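Local coordinates for DNA-(apurinic or apyrimidinic site) endonuclease 2 (Xenopus laevis, PDB 6WCD), which cleaves DNA as a 3'-5' exonuclease and, more weakly, incises the backbone at abasic sites during base excision repair, at residues Cys72-Gly84 against Gln310-Thr322. Residues are numbered along the deposited sequence; the frame is centred on the assembly and turned at random.
Sequences CKSSTTPQAAEEG and QPIAANKCPPLCT. With BU1 (1,4-butanediol), chain D.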
loop_
_atom_site.group_PDB
_atom_site.type_symbol
_atom_site.label_atom_id
_atom_site.label_comp_id
_atom_site.label_asym_id
_atom_site.label_seq_id
_atom_site.Cartn_x
_atom_site.Cartn_y
_atom_site.Cartn_z
ATOM N N CYS A 72 8.156 5.465 8.196
ATOM C CA CYS A 72 7.715 5.378 9.580
ATOM C C CYS A 72 8.367 6.462 10.433
ATOM O O CYS A 72 9.561 6.697 10.332
ATOM C CB CYS A 72 8.091 4.005 10.155
ATOM S SG CYS A 72 7.389 2.654 9.278
ATOM N N LYS A 73 7.587 7.129 11.303
ATOM C CA LYS A 73 8.183 7.948 12.324
ATOM C C LYS A 73 8.863 7.072 13.385
ATOM O O LYS A 73 8.689 5.859 13.422
ATOM C CB LYS A 73 7.125 8.857 12.951
ATOM C CG LYS A 73 6.584 9.895 11.990
ATOM C CD LYS A 73 5.715 10.951 12.657
ATOM C CE LYS A 73 5.444 12.096 11.682
ATOM N NZ LYS A 73 4.364 13.011 12.196
ATOM N N SER A 74 9.664 7.700 14.240
ATOM C CA SER A 74 10.330 6.970 15.328
ATOM C C SER A 74 9.342 6.210 16.185
ATOM O O SER A 74 9.676 5.135 16.705
ATOM C CB SER A 74 11.152 7.951 16.192
ATOM O OG SER A 74 10.325 8.898 16.839
ATOM N N SER A 75 8.118 6.731 16.324
ATOM C CA SER A 75 7.049 6.112 17.118
ATOM C C SER A 75 6.621 4.752 16.585
ATOM O O SER A 75 6.092 3.924 17.369
ATOM C CB SER A 75 5.806 7.025 17.092
ATOM O OG SER A 75 5.289 7.171 15.779
ATOM N N THR A 76 6.844 4.470 15.305
ATOM C CA THR A 76 6.323 3.278 14.673
ATOM C C THR A 76 7.384 2.413 14.039
ATOM O O THR A 76 7.060 1.618 13.162
ATOM C CB THR A 76 5.286 3.619 13.599
ATOM O OG1 THR A 76 5.849 4.590 12.714
ATOM C CG2 THR A 76 4.089 4.154 14.224
ATOM N N THR A 77 8.647 2.578 14.435
ATOM C CA THR A 77 9.702 1.756 13.864
ATOM C C THR A 77 9.268 0.300 13.911
ATOM O O THR A 77 8.960 -0.205 14.990
ATOM C CB THR A 77 10.987 1.961 14.652
ATOM O OG1 THR A 77 11.346 3.371 14.629
ATOM C CG2 THR A 77 12.138 1.184 14.061
ATOM N N PRO A 78 9.271 -0.409 12.794
ATOM C CA PRO A 78 8.753 -1.766 12.751
ATOM C C PRO A 78 9.695 -2.792 13.342
ATOM O O PRO A 78 10.929 -2.685 13.261
ATOM C CB PRO A 78 8.520 -2.015 11.254
ATOM C CG PRO A 78 9.477 -1.128 10.575
ATOM C CD PRO A 78 9.568 0.097 11.420
ATOM N N GLN A 79 9.092 -3.837 13.908
ATOM C CA GLN A 79 9.866 -4.961 14.399
ATOM C C GLN A 79 10.370 -5.836 13.272
ATOM O O GLN A 79 11.380 -6.537 13.442
ATOM C CB GLN A 79 9.020 -5.787 15.386
ATOM C CG GLN A 79 8.875 -5.174 16.801
ATOM C CD GLN A 79 7.983 -3.942 16.915
ATOM O OE1 GLN A 79 7.155 -3.662 16.055
ATOM N NE2 GLN A 79 8.136 -3.211 18.024
ATOM N N ALA A 80 9.713 -5.809 12.120
ATOM C CA ALA A 80 10.079 -6.629 10.994
ATOM C C ALA A 80 9.637 -5.920 9.724
ATOM O O ALA A 80 8.711 -5.117 9.724
ATOM C CB ALA A 80 9.443 -8.014 11.066
ATOM N N ALA A 81 10.289 -6.252 8.619
ATOM C CA ALA A 81 9.949 -5.652 7.336
ATOM C C ALA A 81 10.456 -6.551 6.218
ATOM O O ALA A 81 11.515 -7.169 6.341
ATOM C CB ALA A 81 10.549 -4.245 7.168
ATOM N N GLU A 82 9.700 -6.625 5.142
ATOM C CA GLU A 82 10.008 -7.538 4.051
ATOM C C GLU A 82 9.489 -7.017 2.737
ATOM O O GLU A 82 8.375 -6.493 2.692
ATOM C CB GLU A 82 9.393 -8.909 4.374
ATOM C CG GLU A 82 9.802 -10.025 3.461
ATOM C CD GLU A 82 9.252 -11.411 3.885
ATOM O OE1 GLU A 82 8.769 -11.564 5.014
ATOM O OE2 GLU A 82 9.332 -12.339 3.067
ATOM N N GLU A 83 10.240 -7.214 1.641
ATOM C CA GLU A 83 9.817 -6.861 0.306
ATOM C C GLU A 83 8.997 -8.006 -0.296
ATOM O O GLU A 83 9.336 -9.189 -0.123
ATOM C CB GLU A 83 11.052 -6.677 -0.591
ATOM C CG GLU A 83 11.606 -5.371 -0.839
ATOM C CD GLU A 83 12.592 -5.509 -2.015
ATOM O OE1 GLU A 83 12.188 -5.240 -3.167
ATOM O OE2 GLU A 83 13.732 -5.970 -1.782
ATOM N N GLY A 84 7.988 -7.662 -1.078
ATOM C CA GLY A 84 7.305 -8.625 -1.893
ATOM C C GLY A 84 6.240 -9.353 -1.106
ATOM O O GLY A 84 6.112 -9.205 0.100
ATOM N N GLN A 310 -2.182 2.330 19.879
ATOM C CA GLN A 310 -0.936 3.071 20.142
ATOM C C GLN A 310 0.268 2.194 19.807
ATOM O O GLN A 310 0.340 1.034 20.223
ATOM C CB GLN A 310 -0.874 3.523 21.588
ATOM C CG GLN A 310 -2.088 4.367 22.012
ATOM C CD GLN A 310 -2.196 5.663 21.228
ATOM O OE1 GLN A 310 -1.199 6.351 21.027
ATOM N NE2 GLN A 310 -3.393 5.952 20.702
ATOM N N PRO A 311 1.224 2.707 19.068
ATOM C CA PRO A 311 2.326 1.870 18.595
ATOM C C PRO A 311 3.420 1.755 19.630
ATOM O O PRO A 311 3.636 2.640 20.460
ATOM C CB PRO A 311 2.811 2.639 17.372
ATOM C CG PRO A 311 2.582 4.013 17.719
ATOM C CD PRO A 311 1.274 4.046 18.464
ATOM N N ILE A 312 4.132 0.636 19.548
ATOM C CA ILE A 312 5.322 0.354 20.361
ATOM C C ILE A 312 6.462 0.238 19.353
ATOM O O ILE A 312 6.461 -0.673 18.511
ATOM C CB ILE A 312 5.184 -0.925 21.169
ATOM C CG1 ILE A 312 4.021 -0.849 22.173
ATOM C CG2 ILE A 312 6.470 -1.197 21.911
ATOM C CD1 ILE A 312 3.683 -2.190 22.759
ATOM N N ALA A 313 7.392 1.186 19.388
ATOM C CA ALA A 313 8.484 1.187 18.414
ATOM C C ALA A 313 9.496 0.113 18.733
ATOM O O ALA A 313 9.843 -0.119 19.901
ATOM C CB ALA A 313 9.185 2.537 18.460
ATOM N N ALA A 314 10.031 -0.489 17.679
ATOM C CA ALA A 314 11.190 -1.368 17.841
ATOM C C ALA A 314 12.415 -0.561 18.221
ATOM O O ALA A 314 12.519 0.629 17.922
ATOM C CB ALA A 314 11.457 -2.103 16.525
ATOM N N ASN A 315 13.385 -1.250 18.845
ATOM C CA ASN A 315 14.590 -0.595 19.304
ATOM C C ASN A 315 15.604 -0.392 18.199
ATOM O O ASN A 315 16.549 0.374 18.379
ATOM C CB ASN A 315 15.267 -1.411 20.414
ATOM C CG ASN A 315 14.293 -1.882 21.474
ATOM O OD1 ASN A 315 14.073 -3.085 21.636
ATOM N ND2 ASN A 315 13.710 -0.936 22.210
ATOM N N LYS A 316 15.429 -1.062 17.073
ATOM C CA LYS A 316 16.357 -0.943 15.965
ATOM C C LYS A 316 15.538 -1.125 14.711
ATOM O O LYS A 316 14.593 -1.894 14.684
ATOM C CB LYS A 316 17.483 -1.982 16.057
ATOM C CG LYS A 316 18.512 -1.973 14.947
ATOM C CD LYS A 316 19.857 -2.455 15.507
ATOM C CE LYS A 316 20.650 -3.279 14.511
ATOM N NZ LYS A 316 21.128 -2.477 13.356
ATOM N N CYS A 317 15.926 -0.406 13.657
ATOM C CA CYS A 317 15.319 -0.617 12.362
ATOM C C CYS A 317 15.718 -1.977 11.777
ATOM O O CYS A 317 16.900 -2.354 11.831
ATOM C CB CYS A 317 15.759 0.478 11.406
ATOM S SG CYS A 317 15.268 2.124 11.854
ATOM N N PRO A 318 14.776 -2.722 11.207
ATOM C CA PRO A 318 15.101 -4.012 10.631
ATOM C C PRO A 318 15.956 -3.861 9.376
ATOM O O PRO A 318 16.021 -2.771 8.798
ATOM C CB PRO A 318 13.742 -4.628 10.318
ATOM C CG PRO A 318 12.728 -3.549 10.406
ATOM C CD PRO A 318 13.329 -2.400 11.164
ATOM N N PRO A 319 16.572 -4.940 8.899
ATOM C CA PRO A 319 17.632 -4.810 7.872
ATOM C C PRO A 319 17.176 -4.239 6.544
ATOM O O PRO A 319 18.042 -3.784 5.769
ATOM C CB PRO A 319 18.121 -6.262 7.700
ATOM C CG PRO A 319 17.839 -6.910 9.011
ATOM C CD PRO A 319 16.566 -6.273 9.544
ATOM N N LEU A 320 15.901 -4.269 6.223
ATOM C CA LEU A 320 15.404 -3.731 4.967
ATOM C C LEU A 320 15.490 -2.217 4.942
ATOM O O LEU A 320 15.366 -1.624 3.880
ATOM C CB LEU A 320 13.957 -4.147 4.719
ATOM C CG LEU A 320 13.303 -3.756 3.414
ATOM C CD1 LEU A 320 14.055 -4.302 2.206
ATOM C CD2 LEU A 320 11.867 -4.279 3.369
ATOM N N CYS A 321 15.677 -1.588 6.068
ATOM C CA CYS A 321 15.658 -0.129 6.095
ATOM C C CYS A 321 16.697 0.448 5.119
ATOM O O CYS A 321 17.845 -0.029 5.019
ATOM C CB CYS A 321 15.946 0.388 7.501
ATOM S SG CYS A 321 15.798 2.159 7.710
ATOM N N THR A 322 16.284 1.500 4.404
ATOM C CA THR A 322 17.128 2.181 3.434
ATOM C C THR A 322 18.416 2.714 4.033
ATOM O O THR A 322 19.419 2.879 3.319
ATOM C CB THR A 322 16.365 3.334 2.793
ATOM O OG1 THR A 322 15.870 4.180 3.811
ATOM C CG2 THR A 322 15.210 2.859 1.949
HETATM C C1 BU1 D . 3.083 8.537 19.140
HETATM C C2 BU1 D . 2.601 8.139 17.739
HETATM C C3 BU1 D . 1.085 8.266 17.592
HETATM C C4 BU1 D . 0.430 6.957 18.005
HETATM O O5 BU1 D . 3.199 7.409 19.974
HETATM O O6 BU1 D . -0.953 7.060 18.271
HETATM O O HOH W 1 5.905 4.188 20.021
HETATM O O HOH W 2 6.133 -0.289 15.543
HETATM O O HOH W 3 13.391 -4.131 14.282
HETATM O O HOH W 4 14.061 -6.451 7.309
#
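Gln79 and Thr77 carry the direct polar grip between Cys72-Gly84 and Gln310-Thr322. Ala314 N gives a nearly straight bond (175°) to Thr77 O. Gln79 reaches back along the 310-322 segment to Ile312: its side chain, bent at chi2 (72°), brings NE2 to Ile312 O at 3.1 Å. That oxygen lies in the amide plane of Gln79, yet the donor stands above the Ile312 carbonyl plane. Apolar contacts continue from here. Pro78 and Pro318 meet at about a right angle, CG to CG 4.1 Å, and the CB of Ala81 touches both Pro318 CG and Leu320 CD2. Leu320, its CG anti to the backbone N (chi1 -176°), points its branch at strand 80-83, and CD2 comes within 3.7 Å of Glu82 N. Strands 80-83 and 310-312 each pair antiparallel with strand 119-127, in one sheet of the DNase I-like nuclease domain, and Gln79 and Ala80 form a classic beta bulge opposite Gln123. Waters bridge the backbones as well, one donating to Thr77 O and Ile312 O, another joining Ala81 O to Leu320 N. At the far end, 1,4-butanediol packs against Ser75 CB and Pro311 CD and donates to Gln310 OE1 through O6 (2.9 Å). In the second shell, Arg125 N bonds Gln79 OE1 and so helps fix the amide's rotation. A leucine in place of Gln79 would probably leave Ile312 O without its amide donor and Arg125 N without its acceptor.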